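Local coordinates for protein BCL2-like 10 (PDB 6FBX) that restrains apoptosis as a pro-survival member of the Bcl-2 family, holding the BH3 peptide of Bad in a groove on its helical bundle, at residues D19-C24 with M39-K44; L57-L62 with F97-L101; P69-Q74 with R117-I122. One frame throughout, in Å; residues are numbered along the deposited sequence.

Overall arrangement
Contact 1 (19-24 with 39-44) closes along the chain before the others open, whereas the segments of contact 2 (57-62 with 97-101) and contact 3 (69-74 with 117-122) alternate, all within one Bcl-2 helical bundle. T98 and G99 of helix 88-107 touch the neighbouring contacts: Y20 CE2 lies 4.0 Å from G99 CA, and T98 OG1 approaches I122 CD1 to 3.4 Å. F61 CZ reaches C72 CB at 3.4 Å. Centres lie about 15 Å apart for contacts 1 and 2 and about 12 Å for 2 and 3; contacts 1 and 3, about 16 Å apart, flank the chain's centre on opposite sides. The bound peptide touches L57, E60, F61 and F97 at contact 2, and L42 at contact 1.

Contact 1: residues D19-C24 with M39-K44; sequences DYISFC and MRYLAK
R40, Y20 and F23 bury the most surface where helix 2-24 meets helix 34-49. R40 grips D19 side-on: NH2 donates to OD1 at 2.8 Å and NE to OD2 at 3.0 Å, each bond using a syn lone pair. Carboxylate and guanidinium planes differ by 6°, evidence of a nearly flat bidentate salt bridge. With its chain extended from CG to NE, R40 also lays CD over one face of F23, 3.9 Å from the ring centroid, a CH-pi contact that would limit turning of the arginine. R40 NH1 is hydrogen-bonded to the backbone oxygen of Q29.

CG of Y20 stands anti to the backbone N (chi1 -173°), which sends the ring among M39, R40, A43 and K44 as a knob into a hole; its CZ comes within 3.3 Å of A43 CB. K44 brings CG to the edge of F23, 3.7 Å from CE2, and the bend at chi2 carries the chain on toward C24 SG. K44 NZ pairs with E47 and donates to a water that bonds C24 O. The short segments cross at -62°, and this knob-into-hole packing beside a partly buried ion pair is how the N-terminal helix joins helix 34-49 in the Bcl-2 bundle.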
ATOM      1  N   ASP A  19      -2.890   4.644  -9.501  1.00 25.00           N
ATOM      2  CA  ASP A  19      -2.003   4.270 -10.597  1.00 26.07           C
ATOM      3  C   ASP A  19      -1.412   2.885 -10.379  1.00 25.55           C
ATOM      4  O   ASP A  19      -1.391   2.056 -11.298  1.00 27.30           O
ATOM      5  CB  ASP A  19      -0.881   5.292 -10.761  1.00 25.89           C
ATOM      6  CG  ASP A  19       0.137   4.860 -11.796  1.00 28.55           C
ATOM      7  OD1 ASP A  19      -0.151   4.992 -13.003  1.00 31.18           O
ATOM      8  OD2 ASP A  19       1.209   4.357 -11.400  1.00 28.73           O
ATOM      9  N   TYR A  20      -0.906   2.615  -9.172  1.00 25.40           N
ATOM     10  CA  TYR A  20      -0.293   1.315  -8.931  1.00 23.36           C
ATOM     11  C   TYR A  20      -1.319   0.200  -9.061  1.00 24.45           C
ATOM     12  O   TYR A  20      -1.040  -0.846  -9.657  1.00 25.30           O
ATOM     13  CB  TYR A  20       0.368   1.257  -7.553  1.00 22.24           C
ATOM     14  CG  TYR A  20       1.128  -0.033  -7.395  1.00 20.99           C
ATOM     15  CD1 TYR A  20       2.238  -0.292  -8.190  1.00 21.79           C
ATOM     16  CD2 TYR A  20       0.713  -1.018  -6.504  1.00 19.98           C
ATOM     17  CE1 TYR A  20       2.930  -1.479  -8.088  1.00 21.21           C
ATOM     18  CE2 TYR A  20       1.412  -2.211  -6.385  1.00 20.61           C
ATOM     19  CZ  TYR A  20       2.514  -2.435  -7.188  1.00 21.15           C
ATOM     20  OH  TYR A  20       3.211  -3.617  -7.097  1.00 23.50           O
ATOM     21  N   ILE A  21      -2.518   0.408  -8.515  1.00 21.75           N
ATOM     22  CA  ILE A  21      -3.563  -0.606  -8.613  1.00 23.67           C
ATOM     23  C   ILE A  21      -3.931  -0.861 -10.071  1.00 25.97           C
ATOM     24  O   ILE A  21      -4.091  -2.015 -10.493  1.00 27.74           O
ATOM     25  CB  ILE A  21      -4.777  -0.178  -7.766  1.00 25.63           C
ATOM     26  CG1 ILE A  21      -4.444  -0.358  -6.283  1.00 26.04           C
ATOM     27  CG2 ILE A  21      -6.017  -0.981  -8.135  1.00 28.66           C
ATOM     28  CD1 ILE A  21      -5.430   0.296  -5.339  1.00 27.57           C
ATOM     29  N   SER A  22      -4.069   0.202 -10.867  1.00 27.23           N
ATOM     30  CA  SER A  22      -4.334   0.023 -12.293  1.00 31.98           C
ATOM     31  C   SER A  22      -3.190  -0.727 -12.965  1.00 29.95           C
ATOM     32  O   SER A  22      -3.415  -1.617 -13.792  1.00 30.16           O
ATOM     33  CB  SER A  22      -4.546   1.379 -12.967  1.00 39.99           C
ATOM     34  OG  SER A  22      -5.621   2.088 -12.379  1.00 44.78           O
ATOM     35  N   PHE A  23      -1.954  -0.368 -12.618  1.00 28.82           N
ATOM     36  CA  PHE A  23      -0.779  -1.048 -13.153  1.00 27.71           C
ATOM     37  C   PHE A  23      -0.828  -2.543 -12.859  1.00 29.24           C
ATOM     38  O   PHE A  23      -0.450  -3.367 -13.703  1.00 30.86           O
ATOM     39  CB  PHE A  23       0.466  -0.395 -12.551  1.00 26.63           C
ATOM     40  CG  PHE A  23       1.768  -0.984 -13.004  1.00 28.63           C
ATOM     41  CD1 PHE A  23       2.197  -0.850 -14.313  1.00 33.03           C
ATOM     42  CD2 PHE A  23       2.593  -1.625 -12.096  1.00 28.62           C
ATOM     43  CE1 PHE A  23       3.412  -1.380 -14.715  1.00 34.55           C
ATOM     44  CE2 PHE A  23       3.806  -2.152 -12.489  1.00 30.82           C
ATOM     45  CZ  PHE A  23       4.218  -2.027 -13.799  1.00 32.71           C
ATOM     46  N   CYS A  24      -1.315  -2.915 -11.676  1.00 28.95           N
ATOM     47  CA  CYS A  24      -1.473  -4.314 -11.301  1.00 30.00           C
ATOM     48  C   CYS A  24      -2.701  -4.965 -11.923  1.00 34.13           C
ATOM     49  O   CYS A  24      -2.849  -6.188 -11.816  1.00 37.90           O
ATOM     50  CB  CYS A  24      -1.557  -4.435  -9.778  1.00 27.49           C
ATOM     51  SG  CYS A  24      -0.033  -3.992  -8.940  1.00 26.08           S
ATOM     52  N   MET A  39       7.153   4.089  -7.461  1.00 23.54           N
ATOM     53  CA  MET A  39       6.356   3.110  -6.726  1.00 22.54           C
ATOM     54  C   MET A  39       6.115   1.860  -7.561  1.00 22.84           C
ATOM     55  O   MET A  39       6.173   0.740  -7.039  1.00 23.83           O
ATOM     56  CB  MET A  39       5.025   3.721  -6.291  1.00 21.97           C
ATOM     57  CG  MET A  39       4.147   2.767  -5.488  1.00 22.94           C
ATOM     58  SD  MET A  39       4.913   2.223  -3.950  1.00 22.05           S
ATOM     59  CE  MET A  39       4.646   3.656  -2.912  1.00 22.61           C
ATOM     60  N   ARG A  40       5.831   2.030  -8.853  1.00 23.37           N
ATOM     61  CA  ARG A  40       5.697   0.882  -9.743  1.00 25.17           C
ATOM     62  C   ARG A  40       6.917  -0.025  -9.657  1.00 27.19           C
ATOM     63  O   ARG A  40       6.795  -1.253  -9.574  1.00 28.04           O
ATOM     64  CB  ARG A  40       5.504   1.355 -11.182  1.00 26.69           C
ATOM     65  CG  ARG A  40       4.143   1.916 -11.503  1.00 26.28           C
ATOM     66  CD  ARG A  40       4.061   2.170 -12.991  1.00 28.13           C
ATOM     67  NE  ARG A  40       2.845   2.862 -13.390  1.00 27.09           N
ATOM     68  CZ  ARG A  40       2.496   3.065 -14.657  1.00 29.66           C
ATOM     69  NH1 ARG A  40       3.272   2.625 -15.643  1.00 33.42           N
ATOM     70  NH2 ARG A  40       1.374   3.708 -14.939  1.00 30.26           N
ATOM     71  N   TYR A  41       8.111   0.570  -9.694  1.00 25.81           N
ATOM     72  CA  TYR A  41       9.336  -0.220  -9.658  1.00 26.93           C
ATOM     73  C   TYR A  41       9.521  -0.877  -8.296  1.00 26.15           C
ATOM     74  O   TYR A  41       9.768  -2.084  -8.206  1.00 25.95           O
ATOM     75  CB  TYR A  41      10.535   0.668  -9.992  1.00 29.59           C
ATOM     76  CG  TYR A  41      11.863  -0.050  -9.916  1.00 34.63           C
ATOM     77  CD1 TYR A  41      12.578  -0.107  -8.726  1.00 38.13           C
ATOM     78  CD2 TYR A  41      12.401  -0.673 -11.031  1.00 38.82           C
ATOM     79  CE1 TYR A  41      13.789  -0.765  -8.650  1.00 43.56           C
ATOM     80  CE2 TYR A  41      13.613  -1.333 -10.966  1.00 44.26           C
ATOM     81  CZ  TYR A  41      14.303  -1.376  -9.774  1.00 47.49           C
ATOM     82  OH  TYR A  41      15.511  -2.031  -9.705  1.00 53.03           O
ATOM     83  N   LEU A  42       9.396  -0.092  -7.223  1.00 23.46           N
ATOM     84  CA  LEU A  42       9.732  -0.584  -5.891  1.00 22.24           C
ATOM     85  C   LEU A  42       8.716  -1.600  -5.389  1.00 23.14           C
ATOM     86  O   LEU A  42       9.096  -2.635  -4.830  1.00 24.34           O
ATOM     87  CB  LEU A  42       9.833   0.592  -4.919  1.00 21.84           C
ATOM     88  CG  LEU A  42      11.048   1.487  -5.165  1.00 24.35           C
ATOM     89  CD1 LEU A  42      10.900   2.820  -4.440  1.00 25.17           C
ATOM     90  CD2 LEU A  42      12.315   0.781  -4.720  1.00 28.27           C
ATOM     91  N   ALA A  43       7.423  -1.322  -5.572  1.00 21.84           N
ATOM     92  CA  ALA A  43       6.402  -2.247  -5.095  1.00 20.48           C
ATOM     93  C   ALA A  43       6.427  -3.558  -5.867  1.00 22.15           C
ATOM     94  O   ALA A  43       6.154  -4.617  -5.290  1.00 22.68           O
ATOM     95  CB  ALA A  43       5.021  -1.598  -5.183  1.00 20.37           C
ATOM     96  N   LYS A  44       6.757  -3.517  -7.164  1.00 22.80           N
ATOM     97  CA  LYS A  44       6.893  -4.759  -7.918  1.00 24.96           C
ATOM     98  C   LYS A  44       8.174  -5.492  -7.556  1.00 25.02           C
ATOM     99  O   LYS A  44       8.211  -6.727  -7.590  1.00 27.94           O
ATOM    100  CB  LYS A  44       6.849  -4.478  -9.419  1.00 27.35           C
ATOM    101  CG  LYS A  44       5.455  -4.261  -9.964  1.00 30.12           C
ATOM    102  CD  LYS A  44       4.632  -5.538  -9.887  1.00 35.31           C
ATOM    103  CE  LYS A  44       3.228  -5.331 -10.406  1.00 41.00           C
ATOM    104  NZ  LYS A  44       2.411  -6.559 -10.237  1.00 45.54           N
TER
HETATM  105  O   HOH W   1       1.541  -5.463 -13.322  1.00 42.71           O
HETATM  106  O   HOH W   2      -0.062  -7.579 -10.861  1.00 38.10           O

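Contact 2: residues L57-L62 with F97-L101; sequences LSQEFL and FTGVL
F97 points the edge of its ring at the face of F61, a T-shaped pair with centroids 5.4 Å apart and planes at 82°. The nearest atoms are F97 CZ and F61 CD1, 3.8 Å from one another. L101 meets the same phenylalanine differently: CD2 stands over a face, 4.1 Å from the centroid of the F61 ring, in a CH-pi contact. The other methyl of L101, CD1, presses against L62 CG at 3.3 Å, tighter than usual for two carbons.

The F97 torsion (chi1 -179°) carries the ring across to helix 51-65, where CE1 lies 3.8 Å from S58 N, near the ring plane. S58 is well covered, by F97 and V100, with S58 OG 3.5 Å from V100 CG1, while its hydroxyl bonds back to the carbonyl of R55 and so is satisfied within its own helix. Farther out, C72 and V76 of helix 69-80 pack on F61, and L73 on F97. The bound peptide packs on L57, F61 and F97, and a basic side chain of it forms a salt bridge with E60. With aromatic rings and methyl groups meeting between the segments, the chemistry implies cohesion by dispersion and ring electrostatics, in an apolar wall shared with the ligand.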
ATOM      1  N   LEU A  57      -0.910 -14.591   1.385  1.00 22.75           N
ATOM      2  CA  LEU A  57      -1.507 -13.644   2.323  1.00 23.08           C
ATOM      3  C   LEU A  57      -2.780 -13.028   1.757  1.00 23.73           C
ATOM      4  O   LEU A  57      -3.789 -12.908   2.465  1.00 23.80           O
ATOM      5  CB  LEU A  57      -0.503 -12.545   2.674  1.00 29.37           C
ATOM      6  CG  LEU A  57       0.623 -12.912   3.642  1.00 38.18           C
ATOM      7  CD1 LEU A  57       1.611 -11.761   3.728  1.00 41.13           C
ATOM      8  CD2 LEU A  57       0.078 -13.253   5.022  1.00 43.00           C
ATOM      9  N   SER A  58      -2.748 -12.618   0.488  1.00 23.09           N
ATOM     10  CA  SER A  58      -3.924 -11.999  -0.115  1.00 27.13           C
ATOM     11  C   SER A  58      -5.112 -12.952  -0.099  1.00 26.21           C
ATOM     12  O   SER A  58      -6.247 -12.538   0.167  1.00 28.04           O
ATOM     13  CB  SER A  58      -3.611 -11.559  -1.545  1.00 29.45           C
ATOM     14  OG  SER A  58      -3.366 -12.679  -2.384  1.00 34.17           O
ATOM     15  N   GLN A  59      -4.872 -14.236  -0.373  1.00 26.56           N
ATOM     16  CA  GLN A  59      -5.972 -15.196  -0.410  1.00 28.45           C
ATOM     17  C   GLN A  59      -6.490 -15.500   0.993  1.00 28.71           C
ATOM     18  O   GLN A  59      -7.708 -15.570   1.204  1.00 30.20           O
ATOM     19  CB  GLN A  59      -5.524 -16.467  -1.133  1.00 30.53           C
ATOM     20  CG  GLN A  59      -5.231 -16.210  -2.605  1.00 33.13           C
ATOM     21  CD  GLN A  59      -4.778 -17.444  -3.362  1.00 39.74           C
ATOM     22  OE1 GLN A  59      -4.663 -18.530  -2.795  1.00 42.51           O
ATOM     23  NE2 GLN A  59      -4.520 -17.278  -4.655  1.00 43.07           N
ATOM     24  N   GLU A  60      -5.592 -15.661   1.969  1.00 28.42           N
ATOM     25  CA  GLU A  60      -6.033 -15.803   3.356  1.00 32.64           C
ATOM     26  C   GLU A  60      -6.846 -14.590   3.790  1.00 28.03           C
ATOM     27  O   GLU A  60      -7.943 -14.723   4.346  1.00 29.84           O
ATOM     28  CB  GLU A  60      -4.831 -15.983   4.287  1.00 43.52           C
ATOM     29  CG  GLU A  60      -4.203 -17.364   4.285  1.00 58.99           C
ATOM     30  CD  GLU A  60      -3.130 -17.501   5.350  1.00 74.19           C
ATOM     31  OE1 GLU A  60      -1.998 -17.023   5.124  1.00 78.68           O
ATOM     32  OE2 GLU A  60      -3.425 -18.070   6.422  1.00 80.97           O
ATOM     33  N   PHE A  61      -6.301 -13.394   3.553  1.00 27.75           N
ATOM     34  CA  PHE A  61      -6.968 -12.145   3.906  1.00 26.63           C
ATOM     35  C   PHE A  61      -8.392 -12.107   3.361  1.00 31.19           C
ATOM     36  O   PHE A  61      -9.358 -11.922   4.111  1.00 30.85           O
ATOM     37  CB  PHE A  61      -6.133 -10.975   3.368  1.00 27.20           C
ATOM     38  CG  PHE A  61      -6.770  -9.619   3.534  1.00 27.97           C
ATOM     39  CD1 PHE A  61      -6.359  -8.769   4.544  1.00 26.67           C
ATOM     40  CD2 PHE A  61      -7.751  -9.183   2.662  1.00 30.99           C
ATOM     41  CE1 PHE A  61      -6.924  -7.518   4.689  1.00 27.06           C
ATOM     42  CE2 PHE A  61      -8.324  -7.935   2.805  1.00 32.39           C
ATOM     43  CZ  PHE A  61      -7.909  -7.101   3.819  1.00 29.38           C
ATOM     44  N   LEU A  62      -8.542 -12.287   2.046  1.00 31.84           N
ATOM     45  CA  LEU A  62      -9.862 -12.164   1.439  1.00 36.18           C
ATOM     46  C   LEU A  62     -10.808 -13.261   1.906  1.00 39.51           C
ATOM     47  O   LEU A  62     -12.028 -13.060   1.913  1.00 44.37           O
ATOM     48  CB  LEU A  62      -9.745 -12.179  -0.086  1.00 38.61           C
ATOM     49  CG  LEU A  62      -9.099 -10.944  -0.715  1.00 42.06           C
ATOM     50  CD1 LEU A  62      -8.939 -11.137  -2.214  1.00 43.61           C
ATOM     51  CD2 LEU A  62      -9.907  -9.680  -0.429  1.00 44.37           C
ATOM     52  N   PHE A  97       1.007  -5.156  -1.166  1.00 20.40           N
ATOM     53  CA  PHE A  97      -0.078  -6.016  -0.710  1.00 19.79           C
ATOM     54  C   PHE A  97      -1.400  -5.623  -1.355  1.00 22.07           C
ATOM     55  O   PHE A  97      -2.167  -6.488  -1.792  1.00 25.36           O
ATOM     56  CB  PHE A  97      -0.177  -5.949   0.812  1.00 20.56           C
ATOM     57  CG  PHE A  97      -1.244  -6.826   1.387  1.00 22.70           C
ATOM     58  CD1 PHE A  97      -1.259  -8.179   1.120  1.00 24.29           C
ATOM     59  CD2 PHE A  97      -2.222  -6.299   2.212  1.00 24.61           C
ATOM     60  CE1 PHE A  97      -2.241  -8.993   1.648  1.00 25.43           C
ATOM     61  CE2 PHE A  97      -3.208  -7.110   2.747  1.00 25.88           C
ATOM     62  CZ  PHE A  97      -3.213  -8.457   2.465  1.00 26.29           C
ATOM     63  N   THR A  98      -1.684  -4.323  -1.430  1.00 19.92           N
ATOM     64  CA  THR A  98      -2.956  -3.881  -1.994  1.00 23.10           C
ATOM     65  C   THR A  98      -3.024  -4.168  -3.488  1.00 24.17           C
ATOM     66  O   THR A  98      -4.093  -4.488  -4.018  1.00 24.02           O
ATOM     67  CB  THR A  98      -3.161  -2.394  -1.714  1.00 23.53           C
ATOM     68  OG1 THR A  98      -3.109  -2.168  -0.300  1.00 23.10           O
ATOM     69  CG2 THR A  98      -4.508  -1.925  -2.239  1.00 25.07           C
ATOM     70  N   GLY A  99      -1.891  -4.063  -4.183  1.00 22.05           N
ATOM     71  CA  GLY A  99      -1.856  -4.426  -5.589  1.00 22.71           C
ATOM     72  C   GLY A  99      -2.177  -5.889  -5.824  1.00 24.29           C
ATOM     73  O   GLY A  99      -2.898  -6.233  -6.764  1.00 23.28           O
ATOM     74  N   VAL A 100      -1.635  -6.775  -4.984  1.00 23.45           N
ATOM     75  CA  VAL A 100      -1.953  -8.195  -5.104  1.00 23.27           C
ATOM     76  C   VAL A 100      -3.408  -8.437  -4.732  1.00 23.56           C
ATOM     77  O   VAL A 100      -4.112  -9.217  -5.387  1.00 24.99           O
ATOM     78  CB  VAL A 100      -0.999  -9.031  -4.230  1.00 23.39           C
ATOM     79  CG1 VAL A 100      -1.375 -10.509  -4.282  1.00 25.30           C
ATOM     80  CG2 VAL A 100       0.440  -8.840  -4.679  1.00 23.58           C
ATOM     81  N   LEU A 101      -3.876  -7.778  -3.674  1.00 22.21           N
ATOM     82  CA  LEU A 101      -5.274  -7.869  -3.272  1.00 25.42           C
ATOM     83  C   LEU A 101      -6.193  -7.477  -4.422  1.00 25.26           C
ATOM     84  O   LEU A 101      -7.147  -8.193  -4.747  1.00 26.21           O
ATOM     85  CB  LEU A 101      -5.492  -6.959  -2.063  1.00 30.92           C
ATOM     86  CG  LEU A 101      -6.531  -7.240  -0.987  1.00 40.23           C
ATOM     87  CD1 LEU A 101      -6.663  -8.717  -0.663  1.00 44.81           C
ATOM     88  CD2 LEU A 101      -6.127  -6.451   0.249  1.00 43.08           C
TER

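Contact 3: residues P69-Q74 with R117-I122; sequences PSKCLQ and RLAETI
The carbonyl oxygen R117 O is gripped by S70 OG across the contact, weakly at 3.2 Å, and by two groups of T121 within its own helix. T121 OG1 donates to it at 2.9 Å and T121 N at 3.0 Å, reaching it from opposite faces of the carbonyl plane. This is helix-helix packing inside the Bcl-2 bundle: the first turn of helix 69-80 runs alongside helix 112-129, the axes of the two short segments 29° apart and 9.2 Å at closest approach.

T121 turns OG1 beside its backbone N (chi1 -62°), placing the hydroxyl for R117 O and the methyl CG2 against Q74 CG, 3.4 Å away. An alanine in place of T121 would lose both groups, and is likely to leave R117 O with one donor fewer and a gap beside Q74 CG. On the buried side L118 brings CD1 to P69 CB and to S70, while L73 rests loosely on L118 and I122; T98 of helix 88-107 covers L73 and L118. C72 is tied to C65 by a disulfide. At the far end a water closes the contact, accepting from Q74 NE2 at 2.6 Å and donating to T121 O at 2.9 Å.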
ATOM      1  N   PRO A  69     -13.272  -5.450   2.513  1.00 31.56           N
ATOM      2  CA  PRO A  69     -11.803  -5.533   2.455  1.00 30.29           C
ATOM      3  C   PRO A  69     -11.115  -4.254   2.892  1.00 28.72           C
ATOM      4  O   PRO A  69     -10.041  -4.319   3.503  1.00 28.33           O
ATOM      5  CB  PRO A  69     -11.528  -5.849   0.978  1.00 30.87           C
ATOM      6  CG  PRO A  69     -12.771  -6.483   0.485  1.00 33.31           C
ATOM      7  CD  PRO A  69     -13.893  -5.815   1.229  1.00 34.09           C
ATOM      8  N   SER A  70     -11.701  -3.090   2.605  1.00 30.85           N
ATOM      9  CA  SER A  70     -11.078  -1.830   3.006  1.00 31.55           C
ATOM     10  C   SER A  70     -10.965  -1.727   4.521  1.00 30.76           C
ATOM     11  O   SER A  70      -9.929  -1.302   5.047  1.00 29.85           O
ATOM     12  CB  SER A  70     -11.873  -0.650   2.448  1.00 36.13           C
ATOM     13  OG  SER A  70     -11.601  -0.465   1.070  1.00 38.41           O
ATOM     14  N   LYS A  71     -12.024  -2.101   5.242  1.00 28.10           N
ATOM     15  CA  LYS A  71     -11.969  -2.070   6.699  1.00 34.68           C
ATOM     16  C   LYS A  71     -10.901  -3.023   7.220  1.00 29.44           C
ATOM     17  O   LYS A  71     -10.131  -2.674   8.123  1.00 28.75           O
ATOM     18  CB  LYS A  71     -13.339  -2.422   7.281  1.00 54.95           C
ATOM     19  CG  LYS A  71     -13.406  -2.405   8.803  1.00 82.32           C
ATOM     20  CD  LYS A  71     -13.076  -1.033   9.369  1.00113.56           C
ATOM     21  CE  LYS A  71     -13.397  -0.952  10.852  1.00145.21           C
ATOM     22  NZ  LYS A  71     -12.947   0.330  11.458  1.00162.74           N
ATOM     23  N   CYS A  72     -10.838  -4.232   6.661  1.00 29.04           N
ATOM     24  CA  CYS A  72      -9.826  -5.191   7.088  1.00 28.67           C
ATOM     25  C   CYS A  72      -8.421  -4.684   6.788  1.00 27.11           C
ATOM     26  O   CYS A  72      -7.494  -4.929   7.570  1.00 28.62           O
ATOM     27  CB  CYS A  72     -10.069  -6.540   6.409  1.00 30.34           C
ATOM     28  SG  CYS A  72     -11.681  -7.289   6.800  1.00 35.02           S
ATOM     29  N   LEU A  73      -8.244  -3.971   5.671  1.00 23.28           N
ATOM     30  CA  LEU A  73      -6.928  -3.445   5.325  1.00 24.46           C
ATOM     31  C   LEU A  73      -6.480  -2.384   6.322  1.00 23.28           C
ATOM     32  O   LEU A  73      -5.295  -2.310   6.669  1.00 24.62           O
ATOM     33  CB  LEU A  73      -6.948  -2.875   3.903  1.00 23.60           C
ATOM     34  CG  LEU A  73      -5.645  -2.269   3.373  1.00 25.67           C
ATOM     35  CD1 LEU A  73      -4.543  -3.318   3.289  1.00 28.08           C
ATOM     36  CD2 LEU A  73      -5.866  -1.624   2.014  1.00 24.45           C
ATOM     37  N   GLN A  74      -7.411  -1.553   6.799  1.00 25.56           N
ATOM     38  CA  GLN A  74      -7.065  -0.576   7.825  1.00 25.00           C
ATOM     39  C   GLN A  74      -6.490  -1.260   9.059  1.00 25.77           C
ATOM     40  O   GLN A  74      -5.519  -0.777   9.650  1.00 27.07           O
ATOM     41  CB  GLN A  74      -8.294   0.253   8.205  1.00 32.45           C
ATOM     42  CG  GLN A  74      -8.748   1.221   7.131  1.00 39.20           C
ATOM     43  CD  GLN A  74      -9.989   1.993   7.535  1.00 47.38           C
ATOM     44  OE1 GLN A  74     -10.780   1.532   8.357  1.00 49.11           O
ATOM     45  NE2 GLN A  74     -10.163   3.178   6.960  1.00 52.12           N
ATOM     46  N   ARG A 117     -11.983   1.541  -3.711  1.00 29.75           N
ATOM     47  CA  ARG A 117     -12.136   1.621  -2.262  1.00 31.11           C
ATOM     48  C   ARG A 117     -10.815   1.349  -1.555  1.00 24.82           C
ATOM     49  O   ARG A 117     -10.492   2.000  -0.555  1.00 26.22           O
ATOM     50  CB  ARG A 117     -13.207   0.636  -1.791  1.00 44.08           C
ATOM     51  CG  ARG A 117     -14.568   0.840  -2.437  1.00 69.33           C
ATOM     52  CD  ARG A 117     -15.515  -0.302  -2.100  1.00 99.84           C
ATOM     53  NE  ARG A 117     -16.199  -0.104  -0.823  1.00129.92           N
ATOM     54  CZ  ARG A 117     -17.451   0.331  -0.687  1.00155.02           C
ATOM     55  NH1 ARG A 117     -18.193   0.621  -1.749  1.00163.93           N
ATOM     56  NH2 ARG A 117     -17.971   0.472   0.525  1.00164.31           N
ATOM     57  N   LEU A 118     -10.037   0.386  -2.051  1.00 26.65           N
ATOM     58  CA  LEU A 118      -8.739   0.113  -1.443  1.00 24.77           C
ATOM     59  C   LEU A 118      -7.797   1.297  -1.616  1.00 23.86           C
ATOM     60  O   LEU A 118      -7.052   1.645  -0.694  1.00 25.18           O
ATOM     61  CB  LEU A 118      -8.131  -1.154  -2.041  1.00 30.23           C
ATOM     62  CG  LEU A 118      -8.609  -2.480  -1.434  1.00 39.82           C
ATOM     63  CD1 LEU A 118     -10.112  -2.510  -1.236  1.00 51.18           C
ATOM     64  CD2 LEU A 118      -8.162  -3.643  -2.306  1.00 37.94           C
ATOM     65  N   ALA A 119      -7.818   1.931  -2.789  1.00 23.72           N
ATOM     66  CA  ALA A 119      -6.988   3.110  -3.007  1.00 25.48           C
ATOM     67  C   ALA A 119      -7.356   4.226  -2.039  1.00 25.93           C
ATOM     68  O   ALA A 119      -6.476   4.891  -1.475  1.00 25.02           O
ATOM     69  CB  ALA A 119      -7.131   3.592  -4.452  1.00 26.20           C
ATOM     70  N   GLU A 120      -8.655   4.450  -1.838  1.00 26.41           N
ATOM     71  CA  GLU A 120      -9.095   5.485  -0.912  1.00 28.26           C
ATOM     72  C   GLU A 120      -8.705   5.150   0.520  1.00 27.69           C
ATOM     73  O   GLU A 120      -8.395   6.053   1.305  1.00 27.69           O
ATOM     74  CB  GLU A 120     -10.609   5.671  -1.023  1.00 31.13           C
ATOM     75  CG  GLU A 120     -11.058   6.219  -2.367  1.00 37.85           C
ATOM     76  CD  GLU A 120     -12.564   6.310  -2.491  1.00 48.12           C
ATOM     77  OE1 GLU A 120     -13.066   7.401  -2.832  1.00 55.30           O
ATOM     78  OE2 GLU A 120     -13.247   5.294  -2.242  1.00 51.97           O
ATOM     79  N   THR A 121      -8.710   3.864   0.878  1.00 28.10           N
ATOM     80  CA  THR A 121      -8.299   3.466   2.220  1.00 27.20           C
ATOM     81  C   THR A 121      -6.829   3.789   2.465  1.00 24.19           C
ATOM     82  O   THR A 121      -6.472   4.316   3.526  1.00 23.46           O
ATOM     83  CB  THR A 121      -8.573   1.976   2.423  1.00 28.97           C
ATOM     84  OG1 THR A 121      -9.981   1.741   2.302  1.00 29.72           O
ATOM     85  CG2 THR A 121      -8.105   1.510   3.794  1.00 30.20           C
ATOM     86  N   ILE A 122      -5.962   3.484   1.496  1.00 21.86           N
ATOM     87  CA  ILE A 122      -4.555   3.861   1.616  1.00 22.38           C
ATOM     88  C   ILE A 122      -4.429   5.373   1.736  1.00 21.55           C
ATOM     89  O   ILE A 122      -3.700   5.890   2.590  1.00 22.94           O
ATOM     90  CB  ILE A 122      -3.746   3.332   0.417  1.00 23.34           C
ATOM     91  CG1 ILE A 122      -3.638   1.806   0.468  1.00 24.68           C
ATOM     92  CG2 ILE A 122      -2.346   3.960   0.389  1.00 25.47           C
ATOM     93  CD1 ILE A 122      -3.038   1.193  -0.787  1.00 26.83           C
TER
HETATM   94  O   HOH W   3      -8.144   4.354   5.836  1.00 35.44           O